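Local coordinates for GCN5-related N-acetyltransferase (Arthrobacter sp., PDB 2R1I), which probably transfers an acetyl group from acetyl-CoA to the amino group of an acceptor, as GNAT-family enzymes do, at residues R110-G115 with R146-A151; A132-N137 with R152-T157; S86-V91 with G95-L100. All coordinates share one frame; numbering follows the deposited sequence. Where two conformers were deposited one is given.

In the fold
All three contacts lie in the GNAT fold and are largely buried, but they join different elements. Contact 3 is a hairpin between neighbouring strands 81-88 and 97-104, held by regular backbone hydrogen bonds and a buried arginine. Contact 2 packs the loop after helix 143-150 against strand 133-139, which lies next to strand 97-104, so both contacts bear on one sheet; its chemistry across the segments is apolar. Contact 1 sets helix 109-128 against helix 143-150 through one aromatic pair, with a surface histidine covering a buried phenylalanine. Contacts 1 and 2 meet where Tyr149 packs on Ile136, and all three reach the second subunit.

Contact 1 of 3, residues R110-G115 with R146-A151; sequences RGHRLG and RRFYEA
Phe148 of helix 143-150 reaches across to His112 and Gly115 in the first turns of helix 109-128. The segment 110-115 corresponds to the R/Q-x-x-G-x-G/A signature of the GNAT fold, with an arginine at the first glycine position; in relatives this turn binds the pyrophosphate of acetyl-CoA, and it probably does so here. The CA-CB bond of Phe148 is directed at the other helix, and CG stands anti to the backbone N (chi1 172°), which carries the ring across the gap. Beyond CG the two sides of the ring part. On one side CD2 comes 3.5 Å from His112 NE2, and CE2 lies over the rim of the imidazole, 4.1 Å from His112 NE2. The phenyl edge is thus presented to the imidazole face in an offset edge-to-face pair, with planes at 79° and centroids 5.2 Å apart. On the other side CD1 stands 3.6 Å above the plane of the Tyr149 ring. Leu103 and Leu119 add to the apolar surroundings, while Arg152 touches His112 and its NH1 binds the carbonyl O of Phe148. The far end of the ring abuts the backbone of Gly115. There CZ rests 3.6 Å from Gly115 C and 3.7 Å from Gly115 O.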
# COMPACT_ATOMS: atom_id res chain seq x y z
N ARG A 110 -7.35 22.32 -17.28
CA ARG A 110 -7.31 21.17 -18.22
C ARG A 110 -6.91 19.86 -17.55
O ARG A 110 -7.63 18.85 -17.66
CB ARG A 110 -6.34 21.44 -19.37
CG ARG A 110 -6.29 20.31 -20.41
N GLY A 111 -5.75 19.91 -16.89
CA GLY A 111 -5.18 18.81 -16.15
C GLY A 111 -6.12 18.36 -15.06
O GLY A 111 -6.32 17.14 -14.83
N HIS A 112 -6.72 19.32 -14.38
CA HIS A 112 -7.61 18.96 -13.28
C HIS A 112 -8.85 18.17 -13.80
O HIS A 112 -9.27 17.22 -13.14
CB HIS A 112 -7.98 20.21 -12.54
CG HIS A 112 -8.84 20.00 -11.34
ND1 HIS A 112 -10.22 20.09 -11.40
CD2 HIS A 112 -8.52 19.97 -10.02
CE1 HIS A 112 -10.72 20.00 -10.18
NE2 HIS A 112 -9.71 19.92 -9.32
N ARG A 113 -9.35 18.50 -14.99
CA ARG A 113 -10.49 17.75 -15.56
C ARG A 113 -10.08 16.34 -15.86
O ARG A 113 -10.78 15.38 -15.53
CB ARG A 113 -10.99 18.38 -16.87
CG ARG A 113 -11.61 19.77 -16.79
CD ARG A 113 -11.88 20.35 -18.20
N LEU A 114 -8.91 16.19 -16.47
CA LEU A 114 -8.38 14.87 -16.82
C LEU A 114 -8.15 14.08 -15.53
O LEU A 114 -8.48 12.90 -15.43
CB LEU A 114 -7.07 14.98 -17.61
CG LEU A 114 -7.10 15.38 -19.10
CD1 LEU A 114 -5.68 15.21 -19.67
CD2 LEU A 114 -8.13 14.57 -19.91
N GLY A 115 -7.54 14.71 -14.53
CA GLY A 115 -7.36 14.06 -13.22
C GLY A 115 -8.67 13.51 -12.67
O GLY A 115 -8.73 12.36 -12.21
N ARG A 146 -4.98 17.38 -1.63
CA ARG A 146 -5.90 17.07 -0.54
C ARG A 146 -7.32 17.59 -0.85
O ARG A 146 -8.30 16.86 -0.67
CB ARG A 146 -5.38 17.61 0.80
CG ARG A 146 -4.03 17.06 1.21
CD ARG A 146 -3.52 17.70 2.46
NE ARG A 146 -4.38 17.48 3.62
CZ ARG A 146 -4.14 17.99 4.82
NH1 ARG A 146 -3.05 18.72 5.03
NH2 ARG A 146 -4.96 17.75 5.83
N ARG A 147 -7.44 18.82 -1.33
CA ARG A 147 -8.76 19.37 -1.65
C ARG A 147 -9.45 18.58 -2.76
O ARG A 147 -10.66 18.33 -2.71
CB ARG A 147 -8.66 20.84 -2.06
CG ARG A 147 -10.01 21.56 -2.24
CD ARG A 147 -9.82 23.07 -2.54
NE ARG A 147 -8.57 23.26 -3.27
CZ ARG A 147 -7.49 23.93 -2.84
NH1 ARG A 147 -7.47 24.58 -1.67
NH2 ARG A 147 -6.41 23.95 -3.62
N PHE A 148 -8.64 18.16 -3.73
CA PHE A 148 -9.10 17.38 -4.89
C PHE A 148 -9.64 15.99 -4.49
O PHE A 148 -10.75 15.61 -4.89
CB PHE A 148 -7.97 17.24 -5.91
CG PHE A 148 -8.26 16.30 -7.05
CD1 PHE A 148 -7.95 14.96 -6.97
CD2 PHE A 148 -8.86 16.76 -8.21
CE1 PHE A 148 -8.22 14.10 -8.04
CE2 PHE A 148 -9.11 15.89 -9.29
CZ PHE A 148 -8.81 14.57 -9.19
N TYR A 149 -8.90 15.25 -3.67
CA TYR A 149 -9.38 13.93 -3.27
C TYR A 149 -10.54 14.01 -2.31
O TYR A 149 -11.49 13.23 -2.43
CB TYR A 149 -8.23 13.13 -2.69
CG TYR A 149 -7.20 12.77 -3.73
CD1 TYR A 149 -7.55 12.04 -4.85
CD2 TYR A 149 -5.87 13.17 -3.59
CE1 TYR A 149 -6.60 11.70 -5.81
CE2 TYR A 149 -4.91 12.85 -4.55
CZ TYR A 149 -5.28 12.12 -5.66
OH TYR A 149 -4.31 11.79 -6.61
N GLU A 150 -10.51 14.98 -1.39
CA GLU A 150 -11.55 15.11 -0.38
C GLU A 150 -12.88 15.46 -1.05
O GLU A 150 -13.93 15.04 -0.58
CB GLU A 150 -11.14 16.12 0.71
CG GLU A 150 -10.06 15.62 1.62
CD GLU A 150 -9.55 16.61 2.64
OE1 GLU A 150 -10.06 17.76 2.66
OE2 GLU A 150 -8.64 16.26 3.43
N ALA A 151 -12.83 16.18 -2.17
CA ALA A 151 -14.05 16.51 -2.94
C ALA A 151 -14.63 15.32 -3.73
O ALA A 151 -15.73 15.43 -4.29
CB ALA A 151 -13.76 17.63 -3.91

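Contact 2 of 3, residues A132-N137 with R152-T157; sequences ALLEIN and RGFTNT. With EDO (1,2-ethanediol), chain J.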
# COMPACT_ATOMS: atom_id res chain seq x y z
N ALA A 132 -12.87 -3.23 -2.88
CA ALA A 132 -13.76 -2.39 -2.11
C ALA A 132 -13.03 -1.26 -1.40
O ALA A 132 -13.63 -0.55 -0.63
CB ALA A 132 -14.55 -3.25 -1.08
N LEU A 133 -11.73 -1.09 -1.69
CA LEU A 133 -10.96 -0.05 -1.04
C LEU A 133 -9.87 0.44 -1.97
O LEU A 133 -9.10 -0.36 -2.56
CB LEU A 133 -10.32 -0.57 0.22
CG LEU A 133 -9.61 0.39 1.17
CD1 LEU A 133 -10.63 1.36 1.70
CD2 LEU A 133 -8.95 -0.39 2.31
N LEU A 134 -9.85 1.78 -2.11
CA LEU A 134 -8.77 2.50 -2.81
C LEU A 134 -8.06 3.46 -1.86
O LEU A 134 -8.73 4.30 -1.20
CB LEU A 134 -9.35 3.25 -4.01
CG LEU A 134 -8.36 4.01 -4.91
CD1 LEU A 134 -7.29 3.06 -5.44
CD2 LEU A 134 -9.18 4.72 -6.06
N GLU A 135 -6.74 3.33 -1.78
CA GLU A 135 -5.92 4.09 -0.85
C GLU A 135 -5.01 5.05 -1.59
O GLU A 135 -4.68 4.82 -2.78
CB GLU A 135 -5.05 3.17 0.01
CG GLU A 135 -5.81 2.10 0.76
CD GLU A 135 -4.92 1.09 1.48
OE1 GLU A 135 -3.86 0.67 0.93
OE2 GLU A 135 -5.33 0.69 2.57
N ILE A 136 -4.61 6.13 -0.90
CA ILE A 136 -3.62 7.06 -1.41
C ILE A 136 -2.78 7.54 -0.25
O ILE A 136 -3.29 7.68 0.87
CB ILE A 136 -4.23 8.32 -2.03
CG1 ILE A 136 -5.53 8.08 -2.75
CG2 ILE A 136 -3.27 8.99 -3.04
CD1 ILE A 136 -6.21 9.43 -3.13
N ASN A 137 -1.51 7.81 -0.52
CA ASN A 137 -0.67 8.51 0.42
C ASN A 137 -0.37 9.90 -0.17
O ASN A 137 0.03 10.00 -1.34
CB ASN A 137 0.55 7.64 0.75
CG ASN A 137 0.13 6.25 1.32
OD1 ASN A 137 0.36 5.20 0.68
ND2 ASN A 137 -0.51 6.25 2.50
N ARG A 152 -13.85 14.24 -3.81
CA ARG A 152 -14.19 13.03 -4.59
C ARG A 152 -14.16 11.75 -3.70
O ARG A 152 -13.68 10.68 -4.12
CB ARG A 152 -13.22 12.88 -5.76
CG ARG A 152 -13.49 13.92 -6.83
CD ARG A 152 -12.30 14.14 -7.74
NE ARG A 152 -12.63 15.22 -8.68
CZ ARG A 152 -12.58 16.53 -8.42
NH1 ARG A 152 -12.22 16.98 -7.23
NH2 ARG A 152 -12.92 17.40 -9.36
N GLY A 153 -14.64 11.87 -2.47
CA GLY A 153 -14.98 10.69 -1.67
C GLY A 153 -13.91 10.11 -0.78
O GLY A 153 -14.13 9.08 -0.12
N PHE A 154 -12.72 10.72 -0.78
CA PHE A 154 -11.65 10.25 0.09
C PHE A 154 -11.60 10.95 1.43
O PHE A 154 -11.90 12.13 1.51
CB PHE A 154 -10.28 10.40 -0.58
CG PHE A 154 -10.05 9.46 -1.70
CD1 PHE A 154 -10.62 9.69 -2.94
CD2 PHE A 154 -9.23 8.32 -1.53
CE1 PHE A 154 -10.43 8.81 -3.99
CE2 PHE A 154 -9.03 7.41 -2.57
CZ PHE A 154 -9.63 7.66 -3.82
N THR A 155 -11.24 10.21 2.48
CA THR A 155 -11.00 10.79 3.81
C THR A 155 -9.68 10.32 4.42
O THR A 155 -9.19 9.27 4.06
CB THR A 155 -12.16 10.45 4.77
OG1 THR A 155 -11.95 11.12 6.02
CG2 THR A 155 -12.27 8.99 4.97
N ASN A 156 -9.08 11.12 5.29
CA ASN A 156 -7.86 10.70 6.01
C ASN A 156 -8.13 10.33 7.46
O ASN A 156 -7.22 10.00 8.21
CB ASN A 156 -6.76 11.77 5.93
CG ASN A 156 -7.15 13.08 6.58
OD1 ASN A 156 -8.06 13.14 7.42
ND2 ASN A 156 -6.47 14.15 6.19
N THR A 157 -9.40 10.35 7.85
CA THR A 157 -9.76 9.99 9.21
C THR A 157 -10.87 8.96 9.14
O THR A 157 -11.77 9.06 8.31
CB THR A 157 -10.17 11.25 10.04
OG1 THR A 157 -11.36 11.82 9.50
CG2 THR A 157 -9.07 12.32 10.02
C1 EDO J . -15.16 5.86 2.78
O1 EDO J . -15.42 6.00 1.40
C2 EDO J . -14.90 7.23 3.38
O2 EDO J . -13.87 7.87 2.62
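Phe154 carries this contact, its ring held against Leu134 and Ile136, alternate residues of strand 133-139 whose side chains both face the loop. The main interaction is a CH-pi contact: Ile136 CD1 sits 3.8 Å from the centroid of the Phe154 ring, 22° off its normal, the two side chains crossing at about a right angle. Ordinary apolar packing completes the grip. Leu134 CD2 approaches in the plane of the ring, 3.7 Å from Phe154 CZ, so one residue covers a face while its neighbour fills the edge. The leucine gets there with CG anti to the backbone N (chi1 -177°). Helix 109-128 contributes Leu119, which also touches the ring. A polar atom comes close as well, Leu134 O lying 3.4 Å from Phe154 CE2 in an oblique approach. With an alanine in place of Phe154, Ile136 and Leu134 would probably lose their shared aromatic partner, opening a gap between loop and sheet.

The hydrogen bonds of the loop are its own or made to other parts. Thr155 OG1 donates to Thr157 O at 3.1 Å, in the carbonyl plane and on a lone pair. An ethanediol, probably from the crystallisation liquor, places O2 3.0 Å from Gly153 O and is also bound by Glu171 N of the second subunit. Strand 133-137 itself pairs antiparallel with a strand of the second subunit, continuing the sheet across the interface; Arg170 of that subunit also packs on Phe154. Tyr149 in the last turn of helix 143-150, followed by Gly153-Phe154, matches the YxxxGF signature of GNAT enzymes; here the phenylalanine packs the loop after that helix against strand 133-139.

Contact 3 of 3, residues S86-V91 with G95-L100; sequences SFRPNV and GPVAIL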
# COMPACT_ATOMS: atom_id res chain seq x y z
N SER A 86 -1.93 0.08 -8.08
CA SER A 86 -1.38 -1.20 -7.69
C SER A 86 -2.42 -1.97 -6.89
O SER A 86 -3.22 -1.37 -6.19
CB SER A 86 -0.12 -1.02 -6.86
OG SER A 86 -0.32 -0.34 -5.65
N PHE A 87 -2.36 -3.28 -7.03
CA PHE A 87 -3.28 -4.23 -6.38
C PHE A 87 -2.52 -5.20 -5.53
O PHE A 87 -1.42 -5.64 -5.90
CB PHE A 87 -4.02 -4.98 -7.47
CG PHE A 87 -4.97 -4.13 -8.26
CD1 PHE A 87 -4.53 -3.37 -9.33
CD2 PHE A 87 -6.29 -4.04 -7.87
CE1 PHE A 87 -5.43 -2.54 -10.00
CE2 PHE A 87 -7.18 -3.25 -8.50
CZ PHE A 87 -6.76 -2.49 -9.60
N ARG A 88 -3.12 -5.59 -4.42
CA ARG A 88 -2.50 -6.57 -3.53
C ARG A 88 -3.60 -7.29 -2.74
O ARG A 88 -4.69 -6.73 -2.53
CB ARG A 88 -1.53 -5.88 -2.58
CG ARG A 88 -2.18 -5.06 -1.48
CD ARG A 88 -1.24 -4.16 -0.70
NE ARG A 88 -1.90 -3.59 0.46
CZ ARG A 88 -2.56 -2.42 0.51
NH1 ARG A 88 -2.70 -1.64 -0.56
NH2 ARG A 88 -3.07 -2.02 1.66
N PRO A 89 -3.31 -8.49 -2.26
CA PRO A 89 -4.33 -9.13 -1.41
C PRO A 89 -4.27 -8.52 0.04
O PRO A 89 -3.28 -7.89 0.41
CB PRO A 89 -3.89 -10.58 -1.35
CG PRO A 89 -2.73 -10.75 -2.24
CD PRO A 89 -2.15 -9.40 -2.48
N ASN A 90 -5.21 -8.92 0.88
CA ASN A 90 -5.32 -8.39 2.24
C ASN A 90 -6.06 -9.42 3.07
O ASN A 90 -7.04 -9.99 2.59
CB ASN A 90 -6.02 -7.06 2.19
CG ASN A 90 -6.06 -6.35 3.56
OD1 ASN A 90 -6.90 -6.69 4.37
ND2 ASN A 90 -5.19 -5.37 3.77
N VAL A 91 -5.65 -9.69 4.32
CA VAL A 91 -6.32 -10.72 5.11
C VAL A 91 -7.79 -10.42 5.42
O VAL A 91 -8.51 -11.33 5.74
CB VAL A 91 -5.57 -11.03 6.43
CG1 VAL A 91 -4.14 -11.41 6.15
CG2 VAL A 91 -5.58 -9.87 7.42
N GLY A 95 -11.48 -9.52 -1.94
CA GLY A 95 -10.82 -8.97 -3.12
C GLY A 95 -9.57 -8.17 -2.80
O GLY A 95 -9.21 -8.04 -1.65
N PRO A 96 -8.92 -7.66 -3.84
CA PRO A 96 -7.68 -6.91 -3.64
C PRO A 96 -7.97 -5.54 -2.97
O PRO A 96 -9.10 -5.02 -3.01
CB PRO A 96 -7.17 -6.67 -5.06
CG PRO A 96 -8.40 -6.64 -5.86
CD PRO A 96 -9.32 -7.68 -5.25
N VAL A 97 -6.92 -4.97 -2.38
CA VAL A 97 -6.87 -3.59 -1.96
C VAL A 97 -6.01 -2.89 -3.02
O VAL A 97 -4.97 -3.40 -3.44
CB VAL A 97 -6.29 -3.38 -0.57
CG1 VAL A 97 -6.19 -1.87 -0.23
CG2 VAL A 97 -7.20 -4.11 0.47
N ALA A 98 -6.50 -1.70 -3.46
CA ALA A 98 -5.80 -0.94 -4.47
C ALA A 98 -5.19 0.32 -3.88
O ALA A 98 -5.76 0.92 -2.95
CB ALA A 98 -6.73 -0.59 -5.60
N ILE A 99 -4.06 0.76 -4.45
CA ILE A 99 -3.47 2.07 -4.18
C ILE A 99 -3.43 2.86 -5.48
O ILE A 99 -3.01 2.32 -6.54
CB ILE A 99 -2.05 2.00 -3.53
CG1 ILE A 99 -2.05 1.20 -2.20
CG2 ILE A 99 -1.43 3.38 -3.28
CD1 ILE A 99 -0.62 0.75 -1.79
N LEU A 100 -3.84 4.12 -5.38
CA LEU A 100 -3.54 5.11 -6.42
C LEU A 100 -2.08 5.58 -6.25
O LEU A 100 -1.80 6.54 -5.54
CB LEU A 100 -4.52 6.26 -6.35
CG LEU A 100 -4.42 7.29 -7.50
CD1 LEU A 100 -4.77 6.61 -8.84
CD2 LEU A 100 -5.35 8.50 -7.27
O HOH W 1 -2.09 -2.14 -3.45
O HOH W 2 -7.60 -9.98 -0.41
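Ser86 and Arg88 pair with Ile99 and Val97 in an antiparallel beta hairpin of the GNAT sheet, strand 81-88 turning back as strand 97-104. Both are hydrogen-bonded pairs, with Phe87 and Ala98 forming the non-hydrogen-bonded pair between them. Ser86 N donates to Ile99 O and Ile99 N to Ser86 O, each at 2.9 Å, while Val97 N donates to Arg88 O at 2.8 Å. The return bond, from Arg88 N to Val97 O, is more bent (142° at the hydrogen). Val97 O has a second donor, water 1, which also gives a weak bond to Ser86 O and accepts one from Arg88 NH1.

The arginine takes the crowded position about CA-CB (chi1 73°) and then runs extended, which lays the guanidinium along its hairpin partner: one face lies over Val97 CG1, while NH1 reaches 3.3 Å from Ile99 CG1. NH2 forms a salt bridge with Glu135 of the adjacent strand 133-139, so the buried charge is met by a carboxylate. Ser86 OG is bonded to Asp101. On the other face, Phe87 turns a ring edge to Pro96 CG and a ring face to Ala98 CB. Nearer the turn, Asn90 OD1 takes the N-H of Trp92, and water 2 accepts from Asn90 N at 2.9 Å.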